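Long-range contacts in telomerase reverse transcriptase (Candida tropicalis MYA-3404, PDB 6ZD1), which probably extends chromosome ends as a telomerase reverse transcriptase, adding telomeric DNA repeats copied from a template within the RNA component of the enzyme: residues A[268-272]-A[378-383]; A[288-292]-A[471-475]; A[316-320]-A[562-566]; A[334-338]-A[550-554]; A[438-444]-A[463-468]. All blocks are in the same frame, centred on the assembly; numbering follows the deposited sequence.

Contact 1. Residues A[268-272]-A[378-383]; sequences KEKWD and DEFLKL
Lys270 and Trp271, on the long helix 263-298 of the reverse transcriptase region, meet Asp378, Lys382 and Leu383 of an irregular loop between strands 368-372 and 389-390, forming a small surface contact. Its polar half is a salt bridge in which Lys270 NZ donates to Asp378 OD2 at 3.1 Å. The ammonium approaches from above the carboxylate, 39° out of its plane, and the two side chains lie nearly at right angles. Bends at the second and fourth torsions of Lys270 (chi2 57°, chi4 -63°) turn its end toward the loop. Lys382 reaches the same spot: its NZ is modelled 3.2 Å from Lys270 NZ, a doubtful closeness of two donors with no bond between them, which the negative charge of Asp378 may ease. The apolar half belongs to Trp271. Its indole extends to the loop, with CH2 4.3 Å from Leu383 CD2 and equally 4.3 Å from the carbonyl O of Asp378, both meeting the ring obliquely. Close by, Glu379 makes a salt bridge to Lys278 further along the same helix, adding a second charged tie between loop and helix. The loop's position in the chain, after the palm strand 334-339 and before helix 428-440, is consistent with the insertion in the fingers domain that distinguishes telomerase from other reverse transcriptases.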
# COMPACT_ATOMS: atom_id res chain seq x y z
N LYS A 268 -16.18 12.59 -18.66
CA LYS A 268 -15.65 13.95 -18.80
C LYS A 268 -14.98 14.41 -17.50
O LYS A 268 -13.86 14.92 -17.52
CB LYS A 268 -16.77 14.91 -19.20
CG LYS A 268 -16.30 16.26 -19.77
CD LYS A 268 -15.97 17.28 -18.69
CE LYS A 268 -15.39 18.56 -19.30
NZ LYS A 268 -14.92 19.51 -18.26
N GLU A 269 -15.67 14.23 -16.37
CA GLU A 269 -15.09 14.66 -15.11
C GLU A 269 -13.96 13.76 -14.66
O GLU A 269 -13.09 14.21 -13.90
CB GLU A 269 -16.18 14.72 -14.03
CG GLU A 269 -17.28 15.72 -14.35
CD GLU A 269 -18.23 15.92 -13.19
OE1 GLU A 269 -19.01 16.90 -13.22
OE2 GLU A 269 -18.20 15.10 -12.25
N LYS A 270 -13.92 12.51 -15.12
CA LYS A 270 -12.79 11.64 -14.81
C LYS A 270 -11.50 12.22 -15.36
O LYS A 270 -10.46 12.19 -14.70
CB LYS A 270 -13.04 10.24 -15.36
CG LYS A 270 -11.89 9.26 -15.14
CD LYS A 270 -11.54 9.15 -13.66
CE LYS A 270 -10.29 8.29 -13.45
NZ LYS A 270 -10.49 6.89 -13.90
N TRP A 271 -11.55 12.79 -16.57
CA TRP A 271 -10.38 13.42 -17.16
C TRP A 271 -10.10 14.81 -16.59
O TRP A 271 -8.96 15.27 -16.65
CB TRP A 271 -10.53 13.52 -18.68
CG TRP A 271 -10.27 12.22 -19.36
CD1 TRP A 271 -11.19 11.27 -19.71
CD2 TRP A 271 -9.00 11.69 -19.74
NE1 TRP A 271 -10.57 10.20 -20.29
CE2 TRP A 271 -9.22 10.43 -20.32
CE3 TRP A 271 -7.68 12.17 -19.64
CZ2 TRP A 271 -8.18 9.64 -20.82
CZ3 TRP A 271 -6.66 11.39 -20.13
CH2 TRP A 271 -6.91 10.14 -20.71
N ASP A 272 -11.12 15.47 -16.03
CA ASP A 272 -10.86 16.68 -15.27
C ASP A 272 -9.96 16.38 -14.07
O ASP A 272 -8.99 17.10 -13.82
CB ASP A 272 -12.18 17.31 -14.81
CG ASP A 272 -12.88 18.06 -15.91
OD1 ASP A 272 -12.19 18.63 -16.78
OD2 ASP A 272 -14.13 18.10 -15.91
N ASP A 378 -4.13 5.54 -15.59
CA ASP A 378 -5.22 5.44 -16.60
C ASP A 378 -4.86 6.16 -17.90
O ASP A 378 -5.79 6.60 -18.60
CB ASP A 378 -6.55 5.94 -16.03
CG ASP A 378 -6.66 5.79 -14.52
OD1 ASP A 378 -5.94 4.92 -13.97
OD2 ASP A 378 -7.46 6.52 -13.91
N GLU A 379 -3.56 6.28 -18.21
CA GLU A 379 -3.13 6.93 -19.48
C GLU A 379 -3.00 5.83 -20.54
O GLU A 379 -3.80 5.82 -21.50
CB GLU A 379 -1.81 7.67 -19.28
CG GLU A 379 -1.65 8.88 -20.19
CD GLU A 379 -1.70 10.22 -19.48
OE1 GLU A 379 -1.26 11.22 -20.08
OE2 GLU A 379 -2.17 10.26 -18.33
N PHE A 380 -2.01 4.95 -20.36
CA PHE A 380 -1.74 3.81 -21.22
C PHE A 380 -2.98 2.95 -21.37
O PHE A 380 -3.49 2.75 -22.48
CB PHE A 380 -0.56 3.01 -20.66
CG PHE A 380 0.65 3.86 -20.44
CD1 PHE A 380 0.74 4.64 -19.30
CD2 PHE A 380 1.65 3.94 -21.39
CE1 PHE A 380 1.83 5.47 -19.10
CE2 PHE A 380 2.74 4.77 -21.19
CZ PHE A 380 2.83 5.53 -20.04
N LEU A 381 -3.49 2.44 -20.26
CA LEU A 381 -4.86 1.97 -20.25
C LEU A 381 -5.79 3.15 -20.53
O LEU A 381 -5.66 4.22 -19.92
CB LEU A 381 -5.19 1.28 -18.93
CG LEU A 381 -5.12 2.05 -17.61
CD1 LEU A 381 -6.53 2.41 -17.16
CD2 LEU A 381 -4.40 1.23 -16.56
N LYS A 382 -6.71 2.96 -21.47
CA LYS A 382 -7.58 3.94 -22.13
C LYS A 382 -6.89 4.76 -23.22
O LYS A 382 -7.57 5.58 -23.82
CB LYS A 382 -8.22 4.95 -21.15
CG LYS A 382 -8.89 4.38 -19.92
CD LYS A 382 -8.96 5.48 -18.86
CE LYS A 382 -10.29 5.53 -18.12
NZ LYS A 382 -10.28 6.62 -17.10
N LEU A 383 -5.59 4.60 -23.49
CA LEU A 383 -5.06 5.11 -24.75
C LEU A 383 -4.12 4.14 -25.47
O LEU A 383 -3.81 4.38 -26.64
CB LEU A 383 -4.33 6.46 -24.56
CG LEU A 383 -4.98 7.66 -23.83
CD1 LEU A 383 -3.94 8.74 -23.59
CD2 LEU A 383 -6.18 8.25 -24.55

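Contact 2. Residues A[288-292]-A[471-475]; sequences LQLKL and IFCDI
Leu288 and Leu292, one turn apart on helix 263-298, pack against Ile471 and Ile475, likewise one turn apart on helix 469-484. The two segments run in nearly the same direction, at 24°, with their axes 10.8 Å apart, and no hydrogen bond joins them. These four buried side chains supply most of the shared surface and make its well-packed part. Leu288 lies across the ends of both isoleucines: its CB is 3.7 Å from Ile471 CD1, and its CD2 branch is 3.8 Å from Ile475 CD1, the latter pair of side chains crossing at about a right angle. The other branch, Leu288 CD1, touches Phe472 CE1 more distantly, at 4.3 Å. Cys435 of helix 428-440 and Phe360 also touch Leu288, so it is buried from that side too. One turn on, Leu292 divides its methyls: CD1 sits 4.1 Å from Ile475 CG1, while CD2 lies beside the carboxylate of Asp474, 3.3 Å from OD2. Gln289 and Asp474, partly exposed, add only a small share on the solvent side. Gln289 bends at its second torsion (chi2 65°) and brings OE1 to 3.6 Å from Ile471 CD1, while its NE2 makes a weak hydrogen bond to Asn293 of its own helix. Asp474 finds no polar partner among 288-292; its OD1 is bridged by Arg499 and, one turn on in helix 263-298, by Arg296. Between the segments cohesion is thus apolar, Arg296 adds a charged tie between the helices, and both arginines would be expected to keep Asp474 ionised.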
# COMPACT_ATOMS: atom_id res chain seq x y z
N LEU A 288 6.28 21.21 -2.37
CA LEU A 288 6.29 21.01 -0.92
C LEU A 288 7.40 20.06 -0.51
O LEU A 288 8.09 20.30 0.49
CB LEU A 288 4.94 20.49 -0.44
CG LEU A 288 3.75 21.45 -0.54
CD1 LEU A 288 2.47 20.75 -0.11
CD2 LEU A 288 3.99 22.69 0.29
N GLN A 289 7.61 18.99 -1.28
CA GLN A 289 8.66 18.04 -0.95
C GLN A 289 10.05 18.66 -1.09
O GLN A 289 10.94 18.37 -0.29
CB GLN A 289 8.54 16.80 -1.84
CG GLN A 289 9.39 15.62 -1.38
CD GLN A 289 8.96 15.07 -0.03
OE1 GLN A 289 7.92 14.43 0.09
NE2 GLN A 289 9.76 15.33 1.00
N LEU A 290 10.24 19.52 -2.10
CA LEU A 290 11.55 20.15 -2.27
C LEU A 290 11.84 21.15 -1.16
O LEU A 290 12.94 21.15 -0.59
CB LEU A 290 11.62 20.84 -3.64
CG LEU A 290 11.82 19.89 -4.82
CD1 LEU A 290 11.99 20.68 -6.11
CD2 LEU A 290 13.03 18.99 -4.57
N LYS A 291 10.86 22.00 -0.83
CA LYS A 291 11.03 22.91 0.30
C LYS A 291 11.33 22.15 1.58
O LYS A 291 12.16 22.58 2.39
CB LYS A 291 9.77 23.76 0.48
CG LYS A 291 9.50 24.74 -0.64
CD LYS A 291 10.56 25.82 -0.65
CE LYS A 291 10.37 26.77 -1.82
NZ LYS A 291 11.51 27.72 -1.92
N LEU A 292 10.68 21.00 1.76
CA LEU A 292 10.92 20.19 2.95
C LEU A 292 12.29 19.54 2.92
O LEU A 292 12.96 19.43 3.95
CB LEU A 292 9.82 19.14 3.08
CG LEU A 292 9.54 18.56 4.46
CD1 LEU A 292 9.18 19.68 5.43
CD2 LEU A 292 8.41 17.56 4.37
N ILE A 471 2.10 14.58 3.38
CA ILE A 471 3.12 15.62 3.39
C ILE A 471 2.69 16.79 4.27
O ILE A 471 3.53 17.49 4.85
CB ILE A 471 3.47 16.07 1.96
CG1 ILE A 471 4.74 16.93 1.97
CG2 ILE A 471 2.31 16.82 1.32
CD1 ILE A 471 5.42 17.02 0.63
N PHE A 472 1.37 17.01 4.40
CA PHE A 472 0.90 18.00 5.37
C PHE A 472 1.42 17.66 6.76
O PHE A 472 2.08 18.48 7.41
CB PHE A 472 -0.63 18.06 5.37
CG PHE A 472 -1.21 18.85 4.22
CD1 PHE A 472 -0.42 19.70 3.47
CD2 PHE A 472 -2.56 18.75 3.91
CE1 PHE A 472 -0.95 20.43 2.43
CE2 PHE A 472 -3.11 19.47 2.87
CZ PHE A 472 -2.30 20.32 2.12
N CYS A 473 1.17 16.43 7.21
CA CYS A 473 1.61 16.02 8.54
C CYS A 473 3.12 16.08 8.67
O CYS A 473 3.64 16.39 9.75
CB CYS A 473 1.09 14.61 8.83
SG CYS A 473 1.36 14.01 10.51
N ASP A 474 3.84 15.84 7.57
CA ASP A 474 5.30 15.92 7.60
C ASP A 474 5.77 17.36 7.74
O ASP A 474 6.69 17.65 8.52
CB ASP A 474 5.88 15.28 6.34
CG ASP A 474 7.35 14.94 6.46
OD1 ASP A 474 7.93 15.15 7.55
OD2 ASP A 474 7.93 14.47 5.47
N ILE A 475 5.14 18.28 7.01
CA ILE A 475 5.50 19.70 7.11
C ILE A 475 5.26 20.20 8.53
O ILE A 475 6.12 20.87 9.12
CB ILE A 475 4.70 20.52 6.08
CG1 ILE A 475 5.18 20.23 4.66
CG2 ILE A 475 4.82 22.01 6.38
CD1 ILE A 475 4.35 20.95 3.61

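Contact 3. Residues A[316-320]-A[562-566]; sequences ILTFR and TLDVK
Ile316, Leu317, Phe319 and Arg320 of helix 309-326 form a largely apolar contact with Leu563, in the turn between strands 556-559 and 565-567 of a small antiparallel sheet, and with Val565 at the start of the latter strand. That sheet follows the palm strands in the chain, as the primer grip (motif E) does in reverse transcriptases. Leu563 carries most of the contact. Its backbone adopts a left-handed conformation (phi 58°), and its side chain runs antiparallel to that of Arg320, with CD1 3.6 Å from Arg320 CB. The same methyl lies 3.9 Å from Phe319 CD2, approaching the ring obliquely. Further along, Val565 presents its CG2 branch to the helix, 3.8 Å from Ile316 CG2 and 4.1 Å from Leu317 CD2. Ile316 and Phe319 also touch strand 495-500, so the helix bridges the main palm sheet and the small one. Arg320 keeps its aliphatic stem along the turn, placing CD 3.5 Å from the carbonyl O of Thr562, then folds at its third torsion (chi3 66°). This fold turns the guanidinium onto the side chain of Leu317, whose CD2 sits 3.7 Å above the centre of the Arg320 guanidinium plane.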
# COMPACT_ATOMS: atom_id res chain seq x y z
N ILE A 316 21.04 6.06 14.61
CA ILE A 316 21.42 5.52 15.91
C ILE A 316 22.79 4.85 15.84
O ILE A 316 23.62 5.01 16.74
CB ILE A 316 20.34 4.55 16.42
CG1 ILE A 316 19.03 5.30 16.66
CG2 ILE A 316 20.78 3.86 17.70
CD1 ILE A 316 17.86 4.40 16.96
N LEU A 317 23.04 4.07 14.78
CA LEU A 317 24.34 3.44 14.60
C LEU A 317 25.45 4.48 14.44
O LEU A 317 26.56 4.29 14.95
CB LEU A 317 24.32 2.50 13.41
CG LEU A 317 23.45 1.24 13.57
CD1 LEU A 317 23.59 0.35 12.35
CD2 LEU A 317 23.83 0.49 14.83
N THR A 318 25.17 5.56 13.72
CA THR A 318 26.13 6.66 13.65
C THR A 318 26.27 7.34 15.00
O THR A 318 27.38 7.71 15.41
CB THR A 318 25.70 7.66 12.57
OG1 THR A 318 25.64 6.99 11.30
CG2 THR A 318 26.69 8.81 12.47
N PHE A 319 25.15 7.50 15.73
CA PHE A 319 25.21 8.03 17.08
C PHE A 319 26.07 7.14 17.98
O PHE A 319 26.90 7.63 18.75
CB PHE A 319 23.79 8.18 17.64
CG PHE A 319 23.72 8.85 18.99
CD1 PHE A 319 23.98 10.20 19.12
CD2 PHE A 319 23.34 8.12 20.11
CE1 PHE A 319 23.90 10.82 20.36
CE2 PHE A 319 23.25 8.73 21.35
CZ PHE A 319 23.53 10.08 21.47
N ARG A 320 25.89 5.82 17.87
CA ARG A 320 26.72 4.91 18.66
C ARG A 320 28.18 5.02 18.27
O ARG A 320 29.06 5.13 19.13
CB ARG A 320 26.23 3.48 18.47
CG ARG A 320 27.05 2.44 19.20
CD ARG A 320 26.82 1.06 18.62
NE ARG A 320 27.31 0.99 17.25
CZ ARG A 320 27.19 -0.08 16.47
NH1 ARG A 320 26.58 -1.16 16.92
NH2 ARG A 320 27.68 -0.06 15.24
N THR A 562 24.13 -1.22 24.70
CA THR A 562 25.14 -1.27 23.66
C THR A 562 24.72 -0.57 22.37
O THR A 562 25.53 -0.50 21.44
CB THR A 562 25.50 -2.73 23.35
OG1 THR A 562 24.34 -3.41 22.86
CG2 THR A 562 26.00 -3.43 24.60
N LEU A 563 23.49 -0.06 22.29
CA LEU A 563 22.97 0.57 21.08
C LEU A 563 23.00 -0.39 19.89
O LEU A 563 23.31 -0.01 18.76
CB LEU A 563 23.70 1.88 20.76
CG LEU A 563 23.29 3.10 21.60
CD1 LEU A 563 23.84 4.38 21.01
CD2 LEU A 563 21.77 3.18 21.73
N ASP A 564 22.71 -1.66 20.17
CA ASP A 564 22.48 -2.64 19.12
C ASP A 564 21.09 -2.43 18.52
O ASP A 564 20.12 -2.28 19.26
CB ASP A 564 22.61 -4.06 19.68
CG ASP A 564 22.47 -5.12 18.61
OD1 ASP A 564 23.48 -5.44 17.95
OD2 ASP A 564 21.35 -5.64 18.43
N VAL A 565 21.01 -2.40 17.19
CA VAL A 565 19.76 -2.17 16.48
C VAL A 565 19.54 -3.36 15.54
O VAL A 565 20.26 -3.52 14.56
CB VAL A 565 19.78 -0.85 15.69
CG1 VAL A 565 18.46 -0.64 14.96
CG2 VAL A 565 20.09 0.32 16.60
N LYS A 566 18.53 -4.18 15.85
CA LYS A 566 18.21 -5.36 15.05
C LYS A 566 16.76 -5.29 14.58
O LYS A 566 15.87 -4.92 15.35
CB LYS A 566 18.44 -6.65 15.86
CG LYS A 566 18.66 -7.90 15.02
CD LYS A 566 17.39 -8.73 14.88
CE LYS A 566 17.61 -9.95 13.99
NZ LYS A 566 17.98 -9.58 12.59

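Contact 4. Residues A[334-338]-A[550-554]; sequences YMIKF and KMTFV
Strands 334-338 and 550-553 run in roughly the same direction at 34° to each other, but with axes 8.8 Å apart and Lys337 opposite Phe553 they face one another as members of different sheets rather than as paired strands. Side chains make the contact. Met335 and Met551, both selenomethionine, lie alongside one another and point opposite ways, and the terminal CE of Met551 reaches 4.0 Å from Met335 CG. The same methyl comes within 3.7 Å of the backbone O of Met335. Behind it the selenium of Met551 rests against the base of Lys337, with SE 3.7 Å from Lys337 CB. Strand 334-339 is a central strand of the four-stranded antiparallel palm sheet, flanked by 503-508 and 539-541, and its sequence and position match motif A of reverse transcriptases; strand 550-553 begins the three-stranded sheet that probably corresponds to the primer grip. Lys337 spans from one to the other. Its CG stands between the backbone N and the carbonyl carbon (chi1 80°), and from there the chain runs out fully extended, so that NZ donates to the carbonyl O of Thr552, nearly along the C=O axis at 165°. The modelled separation of Lys337 NZ and Thr552 O, 2.5 Å, is short, and its exact value is doubtful. The hydroxyl of Thr552 bonds instead to Asp557 of the neighbouring strand. The ring of Phe553 also meets the stem of the lysine, obliquely, its CD1 4.3 Å from Lys337 CB.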
# COMPACT_ATOMS: atom_id res chain seq x y z
N TYR A 334 20.30 7.14 28.23
CA TYR A 334 18.90 7.18 28.61
C TYR A 334 18.07 7.36 27.35
O TYR A 334 18.44 8.14 26.46
CB TYR A 334 18.63 8.33 29.59
CG TYR A 334 19.60 8.37 30.75
CD1 TYR A 334 20.88 8.89 30.59
CD2 TYR A 334 19.24 7.88 32.00
CE1 TYR A 334 21.77 8.92 31.64
CE2 TYR A 334 20.13 7.91 33.05
CZ TYR A 334 21.40 8.43 32.86
OH TYR A 334 22.29 8.47 33.91
N MSE A 335 16.97 6.63 27.24
CA MSE A 335 16.13 6.76 26.06
C MSE A 335 14.65 6.69 26.36
O MSE A 335 14.20 6.00 27.28
CB MSE A 335 16.51 5.72 25.02
CG MSE A 335 16.47 4.29 25.51
SE MSE A 335 17.03 3.09 24.09
CE MSE A 335 18.83 3.78 23.81
N ILE A 336 13.89 7.43 25.55
CA ILE A 336 12.45 7.60 25.72
C ILE A 336 11.81 7.53 24.34
O ILE A 336 12.31 8.12 23.38
CB ILE A 336 12.14 8.94 26.42
CG1 ILE A 336 10.64 9.21 26.46
CG2 ILE A 336 12.90 10.09 25.77
CD1 ILE A 336 9.96 8.58 27.64
N LYS A 337 10.72 6.76 24.22
CA LYS A 337 9.92 6.74 23.01
C LYS A 337 8.50 7.17 23.35
O LYS A 337 7.98 6.86 24.43
CB LYS A 337 9.91 5.35 22.35
CG LYS A 337 8.97 4.34 22.98
CD LYS A 337 8.84 3.10 22.13
CE LYS A 337 7.83 2.13 22.72
NZ LYS A 337 7.70 0.90 21.90
N PHE A 338 7.88 7.90 22.42
CA PHE A 338 6.53 8.41 22.62
C PHE A 338 5.90 8.67 21.26
O PHE A 338 6.60 9.04 20.31
CB PHE A 338 6.53 9.68 23.49
CG PHE A 338 7.39 10.80 22.95
CD1 PHE A 338 8.75 10.86 23.23
CD2 PHE A 338 6.83 11.82 22.20
CE1 PHE A 338 9.54 11.89 22.74
CE2 PHE A 338 7.62 12.86 21.71
CZ PHE A 338 8.97 12.89 21.99
N LYS A 550 16.19 -3.48 26.66
CA LYS A 550 15.67 -3.65 25.32
C LYS A 550 14.44 -2.77 25.14
O LYS A 550 13.52 -2.81 25.96
CB LYS A 550 15.32 -5.11 25.03
CG LYS A 550 16.46 -5.94 24.46
CD LYS A 550 17.53 -6.24 25.50
CE LYS A 550 16.97 -7.09 26.64
NZ LYS A 550 18.04 -7.48 27.61
N MSE A 551 14.43 -1.98 24.07
CA MSE A 551 13.24 -1.22 23.70
C MSE A 551 12.89 -1.46 22.24
O MSE A 551 13.78 -1.56 21.39
CB MSE A 551 13.45 0.28 23.94
CG MSE A 551 12.30 1.14 23.45
SE MSE A 551 12.57 3.06 23.67
CE MSE A 551 12.59 3.15 25.61
N THR A 552 11.60 -1.58 21.94
CA THR A 552 11.12 -1.76 20.58
C THR A 552 10.65 -0.41 20.04
O THR A 552 9.62 0.11 20.46
CB THR A 552 10.01 -2.80 20.51
OG1 THR A 552 10.52 -4.07 20.93
CG2 THR A 552 9.48 -2.91 19.09
N PHE A 553 11.42 0.14 19.11
CA PHE A 553 10.98 1.27 18.32
C PHE A 553 10.38 0.70 17.03
O PHE A 553 10.20 -0.51 16.90
CB PHE A 553 12.13 2.24 18.08
CG PHE A 553 11.69 3.61 17.66
CD1 PHE A 553 10.64 4.24 18.30
CD2 PHE A 553 12.35 4.28 16.64
CE1 PHE A 553 10.23 5.50 17.91
CE2 PHE A 553 11.95 5.54 16.25
CZ PHE A 553 10.89 6.15 16.89
N VAL A 554 10.04 1.56 16.07
CA VAL A 554 9.34 1.09 14.88
C VAL A 554 10.18 0.04 14.17
O VAL A 554 11.24 0.34 13.60
CB VAL A 554 9.03 2.27 13.95
CG1 VAL A 554 7.80 3.00 14.44
CG2 VAL A 554 10.22 3.23 13.91

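Contact 5. Residues A[438-444]-A[463-468]; sequences QIEDATC and FQGFSL
Ala442, Cys444 and Gln438 form the wall against which Phe463, Phe466 and Leu468 are set, in a loop whose Gln-Gly sequence and place before helix 469-484 match motif B' of telomerase reverse transcriptases. Phe463 to Phe466 make a type II beta turn with Gly465 at its third position, where a positive phi leaves no room for a CB beside the carbonyl O of Gln464. The turn throws both phenylalanines to the same wall, and the small Ala442 is the bump between them: its CB stands over one face of the Phe466 ring, 4.2 Å from CE2, yet at the edge of the Phe463 ring, 4.3 Å from CD2. Two different aspects of aromatic surface thus share a single methyl. Next to the Phe463 ring, Cys444 makes a sulfur-aromatic contact, its SG 4.8 Å from the centroid of the Phe463 ring and 57° off the ring normal, oblique to the face. At the helix end, Gln438 folds at its second torsion (chi2 -82°) so that its amide turns toward the loop, with the amide plane 70° from the Phe466 ring. Its aliphatic part carries Leu468, whose CD1 lies across Gln438 CG at 4.0 Å. Strand 244-249 and helix 263-298 complete the hollow, Cys247 touching Cys444 and Phe466, and Leu281 touching Gln438. Gln438 OE1 comes in obliquely to the Phe466 ring, 3.7 Å from Phe466 CD1, whereas the carbonyl O of Thr443 sits at the ring edge, near its plane, 4.2 Å from Phe466 CZ.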
# COMPACT_ATOMS: atom_id res chain seq x y z
N GLN A 438 -7.47 22.04 -0.14
CA GLN A 438 -7.46 20.66 0.34
C GLN A 438 -7.72 20.59 1.84
O GLN A 438 -8.40 19.68 2.32
CB GLN A 438 -6.14 19.99 -0.01
CG GLN A 438 -5.90 19.78 -1.50
CD GLN A 438 -6.58 18.54 -2.04
OE1 GLN A 438 -6.38 17.44 -1.52
NE2 GLN A 438 -7.37 18.70 -3.09
N ILE A 439 -7.18 21.55 2.60
CA ILE A 439 -7.37 21.54 4.04
C ILE A 439 -8.80 21.93 4.40
O ILE A 439 -9.48 21.24 5.17
CB ILE A 439 -6.37 22.48 4.72
CG1 ILE A 439 -4.93 22.01 4.50
CG2 ILE A 439 -6.67 22.59 6.21
CD1 ILE A 439 -3.91 23.10 4.72
N GLU A 440 -9.29 23.03 3.83
CA GLU A 440 -10.52 23.64 4.30
C GLU A 440 -11.77 23.13 3.59
O GLU A 440 -12.86 23.23 4.16
CB GLU A 440 -10.44 25.16 4.15
CG GLU A 440 -9.21 25.77 4.81
CD GLU A 440 -9.05 27.26 4.54
OE1 GLU A 440 -8.47 27.95 5.40
OE2 GLU A 440 -9.51 27.73 3.47
N ASP A 441 -11.65 22.57 2.39
CA ASP A 441 -12.81 22.16 1.61
C ASP A 441 -12.92 20.65 1.44
O ASP A 441 -13.76 20.19 0.67
CB ASP A 441 -12.80 22.83 0.23
CG ASP A 441 -12.70 24.34 0.31
OD1 ASP A 441 -11.70 24.90 -0.17
OD2 ASP A 441 -13.63 24.97 0.86
N ALA A 442 -12.10 19.88 2.14
CA ALA A 442 -12.19 18.43 2.04
C ALA A 442 -13.51 17.96 2.64
O ALA A 442 -13.82 18.27 3.80
CB ALA A 442 -11.01 17.76 2.74
N THR A 443 -14.30 17.24 1.85
CA THR A 443 -15.57 16.68 2.30
C THR A 443 -15.60 15.19 1.99
O THR A 443 -14.88 14.70 1.10
CB THR A 443 -16.77 17.37 1.64
OG1 THR A 443 -16.69 17.23 0.21
CG2 THR A 443 -16.81 18.84 2.00
N CYS A 444 -16.43 14.46 2.72
CA CYS A 444 -16.60 13.03 2.53
C CYS A 444 -18.08 12.68 2.42
O CYS A 444 -18.94 13.39 2.95
CB CYS A 444 -15.95 12.21 3.65
SG CYS A 444 -16.84 12.21 5.22
N PHE A 463 -8.14 14.62 6.41
CA PHE A 463 -8.53 13.27 6.04
C PHE A 463 -7.32 12.50 5.55
O PHE A 463 -6.60 12.96 4.66
CB PHE A 463 -9.60 13.31 4.96
CG PHE A 463 -10.99 13.36 5.49
CD1 PHE A 463 -11.38 12.56 6.54
CD2 PHE A 463 -11.92 14.22 4.93
CE1 PHE A 463 -12.66 12.61 7.03
CE2 PHE A 463 -13.21 14.28 5.41
CZ PHE A 463 -13.58 13.46 6.46
N GLN A 464 -7.09 11.33 6.12
CA GLN A 464 -6.10 10.42 5.58
C GLN A 464 -6.63 9.82 4.29
O GLN A 464 -7.78 9.38 4.22
CB GLN A 464 -5.77 9.33 6.59
CG GLN A 464 -4.53 8.53 6.27
CD GLN A 464 -4.22 7.51 7.33
OE1 GLN A 464 -4.58 7.68 8.50
NE2 GLN A 464 -3.56 6.42 6.94
N GLY A 465 -5.80 9.81 3.25
CA GLY A 465 -6.19 9.32 1.94
C GLY A 465 -6.21 10.37 0.84
O GLY A 465 -6.34 10.00 -0.33
N PHE A 466 -6.11 11.65 1.17
CA PHE A 466 -5.97 12.68 0.14
C PHE A 466 -4.51 12.85 -0.26
O PHE A 466 -3.59 12.40 0.42
CB PHE A 466 -6.55 14.01 0.63
CG PHE A 466 -8.04 14.10 0.51
CD1 PHE A 466 -8.62 14.56 -0.66
CD2 PHE A 466 -8.85 13.71 1.55
CE1 PHE A 466 -9.99 14.64 -0.77
CE2 PHE A 466 -10.23 13.79 1.44
CZ PHE A 466 -10.80 14.26 0.28
N SER A 467 -4.32 13.54 -1.39
CA SER A 467 -3.00 13.59 -2.03
C SER A 467 -1.94 14.17 -1.10
O SER A 467 -0.81 13.67 -1.05
CB SER A 467 -3.09 14.40 -3.32
OG SER A 467 -4.16 13.94 -4.14
N LEU A 468 -2.28 15.24 -0.38
CA LEU A 468 -1.29 16.00 0.38
C LEU A 468 -1.33 15.71 1.87
O LEU A 468 -0.55 16.31 2.62
CB LEU A 468 -1.51 17.50 0.15
CG LEU A 468 -1.69 17.97 -1.29
CD1 LEU A 468 -1.94 19.46 -1.34
CD2 LEU A 468 -0.48 17.59 -2.14

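Overall arrangement
The contacts make two touching pairs, with contact 1 apart. Contacts 3 and 4 join helix 309-326 and palm strand 334-339 to the small three-stranded sheet; their centres are 12 Å apart, and Leu563 CD2 touches Met335 CE at 3.7 Å, so that helix, turn and palm strand share one core. Contacts 2 and 5 lie 15 Å apart, centre to centre, and meet where Phe472 CE2 packs on Ile439 CG1 at 3.5 Å. Contact 1 uses the same helix 263-298 as contact 2 but sits at the surface, its centre about 22 Å from that of contact 5, without touching it. The palm strand of contact 4, resembling motif A, is consistent with closeness to the catalytic centre; no substrate is bound.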